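Local coordinates for protein endo alpha-1,4 polygalactosaminidase (Neosartorya fumigata, PDB 6OJ1) that hydrolyses alpha-1,4-linked galactosamine polymers at internal bonds and thereby disrupts microbial biofilms, at residues 40-44 against 273-277; 88-94 against 113-119; 105-109 against 156-160; 149-153 against 186-192. All blocks are in the same frame, centred on the assembly; numbering follows the deposited sequence.

In the fold
The chain folds as a (beta/alpha)-barrel. Interaction 1 is the side-chain bridge between its first strand, 42-45, and the chain's end, across the centre from the other three. Interaction 4 is buried and joins the loop after strand 144-148 to the end of strand 183-187. The others are partly buried, interaction 3 lying farthest out, about 20 Å from the chain centre, with several residues exposed. Interaction 2 pairs strands 90-92 and 116-119 of the small antiparallel sheet; interaction 3 ties its strand 106-109 to a surface loop, and the salt bridge Lys117-Asp109 connects them. Backbone hydrogen bonds dominate 2; a tyrosine ring, a histidine-carboxylate pair and waters with apolar packing characterise 1, 3 and 4 respectively.

Interaction 1 (40-44 against 273-277); sequences TKWQI and WVEYC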
loop_
_atom_site.group_PDB
_atom_site.type_symbol
_atom_site.label_atom_id
_atom_site.label_comp_id
_atom_site.label_asym_id
_atom_site.label_seq_id
_atom_site.Cartn_x
_atom_site.Cartn_y
_atom_site.Cartn_z
ATOM N N THR A 40 0.171 -0.653 15.628
ATOM C CA THR A 40 1.096 0.465 15.498
ATOM C C THR A 40 0.424 1.619 14.767
ATOM O O THR A 40 -0.163 1.435 13.697
ATOM C CB THR A 40 2.369 0.041 14.762
ATOM O OG1 THR A 40 3.054 -0.966 15.524
ATOM C CG2 THR A 40 3.286 1.238 14.584
ATOM N N LYS A 41 0.503 2.811 15.359
ATOM C CA LYS A 41 -0.089 3.996 14.751
ATOM C C LYS A 41 0.694 4.411 13.513
ATOM O O LYS A 41 1.929 4.396 13.503
ATOM C CB LYS A 41 -0.109 5.143 15.760
ATOM C CG LYS A 41 -0.837 6.388 15.290
ATOM C CD LYS A 41 -0.852 7.426 16.426
ATOM C CE LYS A 41 -1.442 8.752 15.986
ATOM N NZ LYS A 41 -1.412 9.738 17.117
ATOM N N TRP A 42 -0.028 4.802 12.464
ATOM C CA TRP A 42 0.620 5.164 11.213
ATOM C C TRP A 42 -0.010 6.425 10.639
ATOM O O TRP A 42 -1.050 6.911 11.095
ATOM C CB TRP A 42 0.572 4.021 10.184
ATOM C CG TRP A 42 -0.769 3.764 9.520
ATOM C CD1 TRP A 42 -1.981 3.610 10.133
ATOM C CD2 TRP A 42 -1.003 3.567 8.114
ATOM N NE1 TRP A 42 -2.960 3.360 9.191
ATOM C CE2 TRP A 42 -2.390 3.332 7.948
ATOM C CE3 TRP A 42 -0.175 3.573 6.980
ATOM C CZ2 TRP A 42 -2.971 3.110 6.696
ATOM C CZ3 TRP A 42 -0.749 3.348 5.725
ATOM C CH2 TRP A 42 -2.139 3.113 5.596
ATOM N N GLN A 43 0.675 6.955 9.635
ATOM C CA GLN A 43 0.213 8.044 8.795
ATOM C C GLN A 43 0.540 7.654 7.364
ATOM O O GLN A 43 1.517 6.944 7.118
ATOM C CB GLN A 43 0.888 9.379 9.202
ATOM C CG GLN A 43 0.931 10.498 8.139
ATOM C CD GLN A 43 -0.425 11.147 7.845
ATOM O OE1 GLN A 43 -1.441 10.470 7.719
ATOM N NE2 GLN A 43 -0.436 12.473 7.729
ATOM N N ILE A 44 -0.292 8.087 6.424
ATOM C CA ILE A 44 -0.035 7.873 5.009
ATOM C C ILE A 44 -0.263 9.189 4.282
ATOM O O ILE A 44 -1.236 9.900 4.556
ATOM C CB ILE A 44 -0.905 6.748 4.407
ATOM C CG1 ILE A 44 -0.679 6.655 2.891
ATOM C CG2 ILE A 44 -2.392 6.935 4.743
ATOM C CD1 ILE A 44 -1.255 5.376 2.239
ATOM N N TRP A 273 -3.930 15.578 5.672
ATOM C CA TRP A 273 -4.968 15.582 6.705
ATOM C C TRP A 273 -5.266 14.172 7.196
ATOM O O TRP A 273 -5.382 13.241 6.401
ATOM C CB TRP A 273 -6.258 16.206 6.177
ATOM C CG TRP A 273 -7.363 16.157 7.188
ATOM C CD1 TRP A 273 -7.573 17.033 8.216
ATOM C CD2 TRP A 273 -8.395 15.170 7.283
ATOM N NE1 TRP A 273 -8.690 16.664 8.930
ATOM C CE2 TRP A 273 -9.202 15.516 8.384
ATOM C CE3 TRP A 273 -8.707 14.019 6.546
ATOM C CZ2 TRP A 273 -10.311 14.770 8.757
ATOM C CZ3 TRP A 273 -9.811 13.276 6.918
ATOM C CH2 TRP A 273 -10.594 13.645 8.018
ATOM N N VAL A 274 -5.403 14.016 8.515
ATOM C CA VAL A 274 -5.703 12.702 9.086
ATOM C C VAL A 274 -6.409 12.892 10.419
ATOM O O VAL A 274 -6.142 13.845 11.154
ATOM C CB VAL A 274 -4.421 11.841 9.240
ATOM C CG1 VAL A 274 -3.395 12.529 10.126
ATOM C CG2 VAL A 274 -4.738 10.453 9.782
ATOM N N GLU A 275 -7.332 11.982 10.725
ATOM C CA GLU A 275 -7.877 11.867 12.069
ATOM C C GLU A 275 -7.695 10.436 12.543
ATOM O O GLU A 275 -7.629 9.502 11.735
ATOM C CB GLU A 275 -9.355 12.263 12.136
ATOM C CG GLU A 275 -9.563 13.763 12.130
ATOM C CD GLU A 275 -10.996 14.160 12.422
ATOM O OE1 GLU A 275 -11.294 15.363 12.293
ATOM O OE2 GLU A 275 -11.815 13.281 12.782
ATOM N N TYR A 276 -7.605 10.270 13.860
ATOM C CA TYR A 276 -7.457 8.957 14.465
ATOM C C TYR A 276 -8.679 8.640 15.311
ATOM O O TYR A 276 -9.396 9.533 15.767
ATOM C CB TYR A 276 -6.181 8.877 15.309
ATOM C CG TYR A 276 -4.959 8.976 14.442
ATOM C CD1 TYR A 276 -4.395 7.839 13.872
ATOM C CD2 TYR A 276 -4.401 10.206 14.148
ATOM C CE1 TYR A 276 -3.283 7.931 13.052
ATOM C CE2 TYR A 276 -3.297 10.317 13.328
ATOM C CZ TYR A 276 -2.744 9.181 12.775
ATOM O OH TYR A 276 -1.635 9.288 11.971
ATOM N N CYS A 277 -8.911 7.348 15.509
ATOM C CA CYS A 277 -10.040 6.896 16.307
ATOM C C CYS A 277 -9.832 7.264 17.766
ATOM O O CYS A 277 -8.717 7.182 18.278
ATOM C CB CYS A 277 -10.234 5.386 16.149
ATOM S SG CYS A 277 -10.541 4.894 14.448
ATOM O OXT CYS A 277 -10.767 7.668 18.454
#
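The two segments run antiparallel but too far apart to pair as neighbouring strands: the CA atoms of Gln43 and Val274 are 7.5 Å apart, and those of Lys41 and Tyr276 8.9 Å. No backbone-to-backbone hydrogen bond joins them, so side chains bridge the gap. Tyr276 does most of this work. Its long, flat side chain reaches the opposite backbone, and its hydroxyl OH donates to the carbonyl O of Trp42 at 2.6 Å, near the plane of the ring. The extended, all-trans side chain of Lys41 lies over one face of that ring, with its CE 3.4 Å from the ring centroid of Tyr276 in a CH-pi contact and its NZ 4.3 Å from the same centroid in a cation-pi interaction. Lysine suits this place because its methylenes can pack on the ring while the charge stays at the partly exposed edge of the contact. OE1 of Gln43 makes a van der Waals contact with CB of Val274 (3.6 Å); its hydrogen bonds come from N of Ile44 (2.9 Å) and Lys266, while NE2 of Gln43 bonds to the backbone of Asn272. The CA-to-CB bond of Trp42 points away from 273-277, and its indole meets Phe228. Strand 42-45 pairs with strand 59-63, and 274-275 is bonded to 261-266, whose Val264 touches Trp42 and Tyr276; the Cys277-Cys253 disulfide fastens the chain end to helix 246-253.

Interaction 2 (88-94 against 113-119); sequences AGSYENW and WPGEKWL
Strands 90-92 and 116-119 run antiparallel at 147°, axes approaching to 4.3 Å. Tyr91 and Lys117 (CA-CA 5.0 Å) form the hydrogen-bonded pair: Tyr91 N donates to Lys117 O (2.7 Å), Lys117 N to Tyr91 O (3.0 Å). Non-hydrogen-bonded pairs flank it, Ser90-Trp118 (CA-CA 4.5 Å) and Glu92-Glu116 (4.8 Å). The ladder continues with Leu119 N to Gly89 O and Asn93 N to Gly115 O (both 2.9 Å). One water donates to Gly89 O (2.8 Å) and Leu119 O (2.7 Å); another accepts from Asn93 ND2 (3.3 Å) and donates to Pro114 O (2.9 Å). The type I turn Trp113-Glu116 is closed by Glu116 N to Trp113 O (3.2 Å).

Ser90 OG (chi1 p) donates to OE1 of extended Glu116 (t, t) at 2.7 Å and also bonds Ser87 OG. Glu92 shares a face with Glu116, their OE2 and OE1 4.3 Å apart, and is salt-bridged to Arg95; Lys117, on the other face with Tyr91 (chi1 t), pairs with Asp109. The pairing belongs to a small three-stranded antiparallel sheet after barrel strand 81-87.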
loop_
_atom_site.group_PDB
_atom_site.type_symbol
_atom_site.label_atom_id
_atom_site.label_comp_id
_atom_site.label_asym_id
_atom_site.label_seq_id
_atom_site.Cartn_x
_atom_site.Cartn_y
_atom_site.Cartn_z
ATOM N N ALA A 88 2.604 -1.320 -8.146
ATOM C CA ALA A 88 3.205 -2.465 -8.800
ATOM C C ALA A 88 2.325 -3.025 -9.916
ATOM O O ALA A 88 2.840 -3.673 -10.824
ATOM C CB ALA A 88 3.496 -3.553 -7.761
ATOM N N GLY A 89 1.027 -2.739 -9.898
ATOM C CA GLY A 89 0.134 -3.322 -10.878
ATOM C C GLY A 89 -0.483 -2.350 -11.854
ATOM O O GLY A 89 -1.282 -2.768 -12.698
ATOM N N SER A 90 -0.125 -1.062 -11.775
ATOM C CA SER A 90 -0.620 -0.090 -12.739
ATOM C C SER A 90 0.523 0.735 -13.314
ATOM O O SER A 90 1.518 1.032 -12.638
ATOM C CB SER A 90 -1.684 0.848 -12.146
ATOM O OG SER A 90 -1.091 1.954 -11.487
ATOM N N TYR A 91 0.364 1.065 -14.593
ATOM C CA TYR A 91 1.174 2.073 -15.263
ATOM C C TYR A 91 0.648 3.460 -14.922
ATOM O O TYR A 91 -0.538 3.732 -15.112
ATOM C CB TYR A 91 1.106 1.844 -16.771
ATOM C CG TYR A 91 1.668 2.957 -17.625
ATOM C CD1 TYR A 91 3.027 3.030 -17.885
ATOM C CD2 TYR A 91 0.836 3.895 -18.215
ATOM C CE1 TYR A 91 3.547 4.027 -18.687
ATOM C CE2 TYR A 91 1.336 4.893 -19.020
ATOM C CZ TYR A 91 2.697 4.954 -19.252
ATOM O OH TYR A 91 3.183 5.948 -20.057
ATOM N N GLU A 92 1.531 4.331 -14.426
ATOM C CA GLU A 92 1.222 5.720 -14.105
ATOM C C GLU A 92 2.042 6.597 -15.032
ATOM O O GLU A 92 3.274 6.539 -14.991
ATOM C CB GLU A 92 1.577 6.044 -12.649
ATOM C CG GLU A 92 0.907 5.154 -11.616
ATOM C CD GLU A 92 1.660 5.139 -10.298
ATOM O OE1 GLU A 92 2.848 4.770 -10.285
ATOM O OE2 GLU A 92 1.055 5.503 -9.271
ATOM N N ASN A 93 1.372 7.404 -15.860
ATOM C CA ASN A 93 2.090 8.090 -16.928
ATOM C C ASN A 93 2.879 9.296 -16.443
ATOM O O ASN A 93 3.489 9.986 -17.269
ATOM C CB ASN A 93 1.135 8.504 -18.060
ATOM C CG ASN A 93 0.227 9.681 -17.697
ATOM O OD1 ASN A 93 0.243 10.207 -16.577
ATOM N ND2 ASN A 93 -0.579 10.099 -18.665
ATOM N N TRP A 94 2.899 9.567 -15.142
ATOM C CA TRP A 94 3.693 10.680 -14.629
ATOM C C TRP A 94 4.985 10.244 -13.948
ATOM O O TRP A 94 5.717 11.103 -13.442
ATOM C CB TRP A 94 2.865 11.523 -13.658
ATOM C CG TRP A 94 2.384 10.798 -12.442
ATOM C CD1 TRP A 94 2.960 10.800 -11.201
ATOM C CD2 TRP A 94 1.208 9.981 -12.335
ATOM N NE1 TRP A 94 2.220 10.030 -10.335
ATOM C CE2 TRP A 94 1.138 9.523 -11.005
ATOM C CE3 TRP A 94 0.214 9.589 -13.238
ATOM C CZ2 TRP A 94 0.109 8.690 -10.553
ATOM C CZ3 TRP A 94 -0.808 8.755 -12.788
ATOM C CH2 TRP A 94 -0.851 8.320 -11.456
ATOM N N TRP A 113 -9.357 6.846 -17.780
ATOM C CA TRP A 113 -8.293 7.803 -18.061
ATOM C C TRP A 113 -7.031 7.055 -18.471
ATOM O O TRP A 113 -6.506 6.253 -17.678
ATOM C CB TRP A 113 -8.016 8.689 -16.851
ATOM C CG TRP A 113 -6.841 9.592 -17.043
ATOM C CD1 TRP A 113 -6.679 10.538 -18.018
ATOM C CD2 TRP A 113 -5.663 9.650 -16.228
ATOM N NE1 TRP A 113 -5.470 11.176 -17.863
ATOM C CE2 TRP A 113 -4.829 10.653 -16.770
ATOM C CE3 TRP A 113 -5.234 8.953 -15.093
ATOM C CZ2 TRP A 113 -3.590 10.974 -16.214
ATOM C CZ3 TRP A 113 -4.008 9.271 -14.544
ATOM C CH2 TRP A 113 -3.198 10.271 -15.106
ATOM N N PRO A 114 -6.501 7.284 -19.678
ATOM C CA PRO A 114 -5.343 6.499 -20.141
ATOM C C PRO A 114 -4.074 6.770 -19.364
ATOM O O PRO A 114 -3.077 6.064 -19.573
ATOM C CB PRO A 114 -5.188 6.923 -21.612
ATOM C CG PRO A 114 -6.455 7.661 -21.958
ATOM C CD PRO A 114 -6.935 8.268 -20.682
ATOM N N GLY A 115 -4.070 7.771 -18.486
ATOM C CA GLY A 115 -2.892 8.035 -17.685
ATOM C C GLY A 115 -2.591 6.976 -16.649
ATOM O O GLY A 115 -1.487 6.987 -16.084
ATOM N N GLU A 116 -3.539 6.076 -16.374
ATOM C CA GLU A 116 -3.267 4.952 -15.490
ATOM C C GLU A 116 -3.907 3.698 -16.064
ATOM O O GLU A 116 -5.117 3.681 -16.323
ATOM C CB GLU A 116 -3.773 5.199 -14.067
ATOM C CG GLU A 116 -3.107 4.273 -13.090
ATOM C CD GLU A 116 -3.260 4.679 -11.643
ATOM O OE1 GLU A 116 -2.705 3.958 -10.784
ATOM O OE2 GLU A 116 -3.917 5.704 -11.364
ATOM N N LYS A 117 -3.087 2.664 -16.255
ATOM C CA LYS A 117 -3.483 1.437 -16.934
ATOM C C LYS A 117 -3.026 0.210 -16.154
ATOM O O LYS A 117 -1.969 0.211 -15.522
ATOM C CB LYS A 117 -2.886 1.365 -18.349
ATOM C CG LYS A 117 -3.360 2.443 -19.304
ATOM C CD LYS A 117 -2.768 2.220 -20.687
ATOM C CE LYS A 117 -3.115 3.370 -21.633
ATOM N NZ LYS A 117 -4.558 3.362 -21.994
ATOM N N TRP A 118 -3.819 -0.867 -16.247
ATOM C CA TRP A 118 -3.436 -2.137 -15.649
ATOM C C TRP A 118 -2.185 -2.700 -16.326
ATOM O O TRP A 118 -2.001 -2.562 -17.536
ATOM C CB TRP A 118 -4.607 -3.128 -15.749
ATOM C CG TRP A 118 -5.750 -2.747 -14.849
ATOM C CD1 TRP A 118 -6.961 -2.216 -15.220
ATOM C CD2 TRP A 118 -5.762 -2.819 -13.421
ATOM N NE1 TRP A 118 -7.737 -1.979 -14.102
ATOM C CE2 TRP A 118 -7.021 -2.341 -12.987
ATOM C CE3 TRP A 118 -4.833 -3.254 -12.462
ATOM C CZ2 TRP A 118 -7.374 -2.288 -11.638
ATOM C CZ3 TRP A 118 -5.185 -3.196 -11.117
ATOM C CH2 TRP A 118 -6.447 -2.712 -10.719
ATOM N N LEU A 119 -1.316 -3.332 -15.536
ATOM C CA LEU A 119 -0.102 -3.951 -16.057
ATOM C C LEU A 119 -0.270 -5.455 -16.207
ATOM O O LEU A 119 -0.961 -6.104 -15.418
ATOM C CB LEU A 119 1.083 -3.697 -15.136
ATOM C CG LEU A 119 1.503 -2.232 -15.059
ATOM C CD1 LEU A 119 2.602 -2.085 -14.009
ATOM C CD2 LEU A 119 1.939 -1.761 -16.440
HETATM O O HOH W 1 -2.098 -5.371 -13.052
HETATM O O HOH W 2 -0.946 7.598 -20.765
#

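Interaction 3 (105-109 against 156-160); sequences DLGHD and DNGLD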
loop_
_atom_site.group_PDB
_atom_site.type_symbol
_atom_site.label_atom_id
_atom_site.label_comp_id
_atom_site.label_asym_id
_atom_site.label_seq_id
_atom_site.Cartn_x
_atom_site.Cartn_y
_atom_site.Cartn_z
ATOM N N ASP A 105 2.983 -4.347 -22.300
ATOM C CA ASP A 105 2.802 -4.435 -20.859
ATOM C C ASP A 105 1.466 -3.874 -20.395
ATOM O O ASP A 105 1.080 -4.123 -19.250
ATOM C CB ASP A 105 3.909 -3.677 -20.110
ATOM C CG ASP A 105 5.278 -4.299 -20.298
ATOM O OD1 ASP A 105 5.350 -5.536 -20.433
ATOM O OD2 ASP A 105 6.276 -3.551 -20.318
ATOM N N LEU A 106 0.754 -3.141 -21.243
ATOM C CA LEU A 106 -0.352 -2.302 -20.798
ATOM C C LEU A 106 -1.695 -2.921 -21.148
ATOM O O LEU A 106 -1.901 -3.383 -22.273
ATOM C CB LEU A 106 -0.267 -0.906 -21.427
ATOM C CG LEU A 106 1.019 -0.092 -21.249
ATOM C CD1 LEU A 106 0.807 1.369 -21.648
ATOM C CD2 LEU A 106 1.541 -0.187 -19.829
ATOM N N GLY A 107 -2.615 -2.892 -20.180
ATOM C CA GLY A 107 -4.005 -3.274 -20.389
ATOM C C GLY A 107 -4.950 -2.081 -20.388
ATOM O O GLY A 107 -4.603 -1.004 -20.885
ATOM N N HIS A 108 -6.149 -2.261 -19.837
ATOM C CA HIS A 108 -7.198 -1.253 -19.864
ATOM C C HIS A 108 -6.920 -0.138 -18.849
ATOM O O HIS A 108 -6.176 -0.311 -17.878
ATOM C CB HIS A 108 -8.561 -1.883 -19.554
ATOM C CG HIS A 108 -9.094 -2.768 -20.639
ATOM N ND1 HIS A 108 -10.175 -3.601 -20.452
ATOM C CD2 HIS A 108 -8.711 -2.936 -21.928
ATOM C CE1 HIS A 108 -10.434 -4.246 -21.577
ATOM N NE2 HIS A 108 -9.558 -3.861 -22.488
ATOM N N ASP A 109 -7.552 1.016 -19.077
ATOM C CA ASP A 109 -7.480 2.104 -18.106
ATOM C C ASP A 109 -8.065 1.665 -16.770
ATOM O O ASP A 109 -9.016 0.884 -16.714
ATOM C CB ASP A 109 -8.259 3.327 -18.588
ATOM C CG ASP A 109 -7.756 3.864 -19.900
ATOM O OD1 ASP A 109 -6.597 3.585 -20.249
ATOM O OD2 ASP A 109 -8.528 4.572 -20.582
ATOM N N ASP A 156 -11.683 -4.732 -14.432
ATOM C CA ASP A 156 -11.678 -4.824 -15.893
ATOM C C ASP A 156 -10.271 -4.459 -16.364
ATOM O O ASP A 156 -9.967 -3.308 -16.683
ATOM C CB ASP A 156 -12.759 -3.915 -16.478
ATOM C CG ASP A 156 -12.787 -3.918 -17.999
ATOM O OD1 ASP A 156 -12.040 -4.696 -18.627
ATOM O OD2 ASP A 156 -13.565 -3.119 -18.571
ATOM N N ASN A 157 -9.388 -5.458 -16.380
ATOM C CA ASN A 157 -7.975 -5.216 -16.639
ATOM C C ASN A 157 -7.613 -5.408 -18.101
ATOM O O ASN A 157 -6.573 -4.902 -18.543
ATOM C CB ASN A 157 -7.106 -6.139 -15.763
ATOM C CG ASN A 157 -7.403 -7.620 -15.983
ATOM O OD1 ASN A 157 -6.828 -8.243 -16.866
ATOM N ND2 ASN A 157 -8.314 -8.185 -15.178
ATOM N N GLY A 158 -8.447 -6.124 -18.855
ATOM C CA GLY A 158 -8.191 -6.358 -20.257
ATOM C C GLY A 158 -7.025 -7.265 -20.552
ATOM O O GLY A 158 -6.599 -7.337 -21.708
ATOM N N LEU A 159 -6.482 -7.953 -19.546
ATOM C CA LEU A 159 -5.331 -8.831 -19.734
ATOM C C LEU A 159 -5.572 -10.241 -19.211
ATOM O O LEU A 159 -4.603 -10.998 -19.064
ATOM C CB LEU A 159 -4.091 -8.266 -19.037
ATOM C CG LEU A 159 -3.660 -6.869 -19.479
ATOM C CD1 LEU A 159 -2.699 -6.271 -18.463
ATOM C CD2 LEU A 159 -3.025 -6.950 -20.863
ATOM N N ASP A 160 -6.819 -10.590 -18.893
ATOM C CA ASP A 160 -7.171 -11.884 -18.305
ATOM C C ASP A 160 -6.304 -12.207 -17.086
ATOM O O ASP A 160 -5.887 -13.348 -16.870
ATOM C CB ASP A 160 -7.098 -13.000 -19.354
ATOM C CG ASP A 160 -8.237 -12.932 -20.363
ATOM O OD1 ASP A 160 -9.257 -12.261 -20.093
ATOM O OD2 ASP A 160 -8.119 -13.566 -21.431
#
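A glycine lies flat against a histidine ring: CA of Gly158 sits 3.4 Å from the centroid of the His108 ring, over its face, in a CH-pi contact. Any side chain at Gly158 would collide with CD2 of His108, and its positive phi (69°) is readily adopted by glycine. Gly107 is similarly constrained, since a CB there would run into Asn157 O and Leu159 CG; lacking one, its CA comes within 3.7 Å of Leu159 CG. The segments run nearly antiparallel. His108 N donates to Asn157 O at 3.0 Å, almost linearly, and ND1 of the same histidine donates to OD1 of Asp156 at 2.8 Å. Asn157 holds its own loop in an Asx turn, OD1 accepting from Leu159 N (2.7 Å). Leu159 also touches an attached glycan sugar, and strand 106-109 continues the small sheet through Trp118. The main-chain bond holds the backbone of His108, while the ND1 bond and the CH-pi contact orient its ring: a protonated ND1 facing a carboxylate at an exposed site.

Interaction 4 (149-153 against 186-192); sequences NVDGY and LKNAGDI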
loop_
_atom_site.group_PDB
_atom_site.type_symbol
_atom_site.label_atom_id
_atom_site.label_comp_id
_atom_site.label_asym_id
_atom_site.label_seq_id
_atom_site.Cartn_x
_atom_site.Cartn_y
_atom_site.Cartn_z
ATOM N N ASN A 149 -2.165 -1.972 -6.329
ATOM C CA ASN A 149 -2.860 -2.477 -7.518
ATOM C C ASN A 149 -2.437 -3.892 -7.872
ATOM O O ASN A 149 -2.208 -4.222 -9.039
ATOM C CB ASN A 149 -2.661 -1.512 -8.680
ATOM C CG ASN A 149 -3.240 -0.157 -8.385
ATOM O OD1 ASN A 149 -4.430 -0.042 -8.051
ATOM N ND2 ASN A 149 -2.402 0.876 -8.434
ATOM N N VAL A 150 -2.329 -4.741 -6.854
ATOM C CA VAL A 150 -2.048 -6.155 -7.076
ATOM C C VAL A 150 -3.343 -6.955 -7.204
ATOM O O VAL A 150 -3.329 -8.185 -7.089
ATOM C CB VAL A 150 -1.117 -6.731 -5.981
ATOM C CG1 VAL A 150 0.270 -6.044 -6.046
ATOM C CG2 VAL A 150 -1.729 -6.587 -4.597
ATOM N N ASP A 151 -4.453 -6.268 -7.474
ATOM C CA ASP A 151 -5.783 -6.862 -7.537
ATOM C C ASP A 151 -6.437 -6.665 -8.899
ATOM O O ASP A 151 -7.664 -6.579 -8.991
ATOM C CB ASP A 151 -6.694 -6.303 -6.441
ATOM C CG ASP A 151 -6.847 -4.775 -6.509
ATOM O OD1 ASP A 151 -6.173 -4.121 -7.328
ATOM O OD2 ASP A 151 -7.652 -4.231 -5.734
ATOM N N GLY A 152 -5.628 -6.653 -9.968
ATOM C CA GLY A 152 -6.166 -6.497 -11.308
ATOM C C GLY A 152 -7.194 -7.548 -11.665
ATOM O O GLY A 152 -8.149 -7.253 -12.385
ATOM N N TYR A 153 -7.036 -8.767 -11.128
ATOM C CA TYR A 153 -7.990 -9.853 -11.374
ATOM C C TYR A 153 -9.408 -9.484 -10.952
ATOM O O TYR A 153 -10.371 -10.065 -11.467
ATOM C CB TYR A 153 -7.553 -11.145 -10.650
ATOM C CG TYR A 153 -7.494 -11.004 -9.145
ATOM C CD1 TYR A 153 -8.644 -11.094 -8.374
ATOM C CD2 TYR A 153 -6.289 -10.726 -8.500
ATOM C CE1 TYR A 153 -8.604 -10.923 -6.993
ATOM C CE2 TYR A 153 -6.237 -10.561 -7.126
ATOM C CZ TYR A 153 -7.396 -10.660 -6.380
ATOM O OH TYR A 153 -7.352 -10.492 -5.005
ATOM N N LEU A 186 0.496 -6.655 1.902
ATOM C CA LEU A 186 -0.521 -6.867 0.878
ATOM C C LEU A 186 -1.512 -5.704 0.869
ATOM O O LEU A 186 -2.150 -5.425 1.884
ATOM C CB LEU A 186 -1.261 -8.185 1.123
ATOM C CG LEU A 186 -2.326 -8.497 0.073
ATOM C CD1 LEU A 186 -1.643 -8.764 -1.294
ATOM C CD2 LEU A 186 -3.184 -9.684 0.500
ATOM N N LYS A 187 -1.656 -5.051 -0.281
ATOM C CA LYS A 187 -2.628 -3.974 -0.460
ATOM C C LYS A 187 -3.953 -4.595 -0.890
ATOM O O LYS A 187 -4.062 -5.121 -2.003
ATOM C CB LYS A 187 -2.137 -2.986 -1.511
ATOM C CG LYS A 187 -3.093 -1.827 -1.814
ATOM C CD LYS A 187 -3.297 -0.928 -0.593
ATOM C CE LYS A 187 -4.023 0.377 -0.960
ATOM N NZ LYS A 187 -3.242 1.237 -1.896
ATOM N N ASN A 188 -4.963 -4.519 -0.018
ATOM C CA ASN A 188 -6.320 -5.054 -0.292
ATOM C C ASN A 188 -6.186 -6.500 -0.761
ATOM O O ASN A 188 -5.524 -7.286 -0.077
ATOM C CB ASN A 188 -7.040 -4.124 -1.258
ATOM C CG ASN A 188 -7.273 -2.757 -0.669
ATOM O OD1 ASN A 188 -7.705 -2.639 0.484
ATOM N ND2 ASN A 188 -7.001 -1.720 -1.445
ATOM N N ALA A 189 -6.804 -6.887 -1.881
ATOM C CA ALA A 189 -6.619 -8.219 -2.476
ATOM C C ALA A 189 -6.931 -9.330 -1.482
ATOM O O ALA A 189 -6.209 -10.328 -1.389
ATOM C CB ALA A 189 -5.195 -8.370 -3.030
ATOM N N GLY A 190 -8.038 -9.172 -0.744
ATOM C CA GLY A 190 -8.360 -10.109 0.322
ATOM C C GLY A 190 -8.461 -11.564 -0.116
ATOM O O GLY A 190 -8.184 -12.472 0.675
ATOM N N ASP A 191 -8.884 -11.813 -1.364
ATOM C CA ASP A 191 -9.086 -13.192 -1.820
ATOM C C ASP A 191 -7.801 -14.010 -1.826
ATOM O O ASP A 191 -7.865 -15.245 -1.721
ATOM C CB ASP A 191 -9.702 -13.210 -3.218
ATOM C CG ASP A 191 -11.143 -12.759 -3.221
ATOM O OD1 ASP A 191 -11.954 -13.373 -2.497
ATOM O OD2 ASP A 191 -11.464 -11.787 -3.934
ATOM N N ILE A 192 -6.636 -13.368 -1.966
ATOM C CA ILE A 192 -5.373 -14.105 -2.087
ATOM C C ILE A 192 -4.581 -14.143 -0.785
ATOM O O ILE A 192 -3.456 -14.665 -0.771
ATOM C CB ILE A 192 -4.474 -13.566 -3.222
ATOM C CG1 ILE A 192 -3.890 -12.174 -2.913
ATOM C CG2 ILE A 192 -5.224 -13.551 -4.563
ATOM C CD1 ILE A 192 -2.754 -11.754 -3.866
HETATM O O HOH W 3 -4.026 -4.079 -4.561
HETATM O O HOH W 4 -8.802 -5.561 -3.710
HETATM O O HOH W 5 -6.108 -2.277 -4.213
HETATM O O HOH W 6 -9.631 -10.062 -3.628
#
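This is a largely buried, water-mediated contact between the loop after strand 144-148 and the end of strand 183-187 with the turn that follows it, and no direct hydrogen bond crosses it. Ala189, small enough for the tight approach, lies opposite Asp151 (CA-CA 5.3 Å) and has a left-handed backbone (phi 55°, psi 44°). In the buried part, CG2 of Val150 packs on CD1 of Leu186 (4.0 Å) and CB of Ala189 (4.2 Å). Partly exposed Tyr153 sets its OH 3.5 Å from Ala189 CA and its CZ 4.0 Å from CG2 of buried Ile192. One water accepts from Val150 N (2.9 Å) and donates to Lys187 O (2.8 Å); two others donate to Asp151 OD2, at 2.7 and 2.9 Å, and accept from Ala189 N and Asn188 ND2, both at 3.0 Å. A fourth joins Tyr153 OH (2.7 Å) to N and OD2 of Asp191. Lys187 salt-bridges Asp148. Loops beyond C-terminal strand ends usually carry the active site in this fold; here apolar contacts set the spacing while water links polar groups facing each other across the gap.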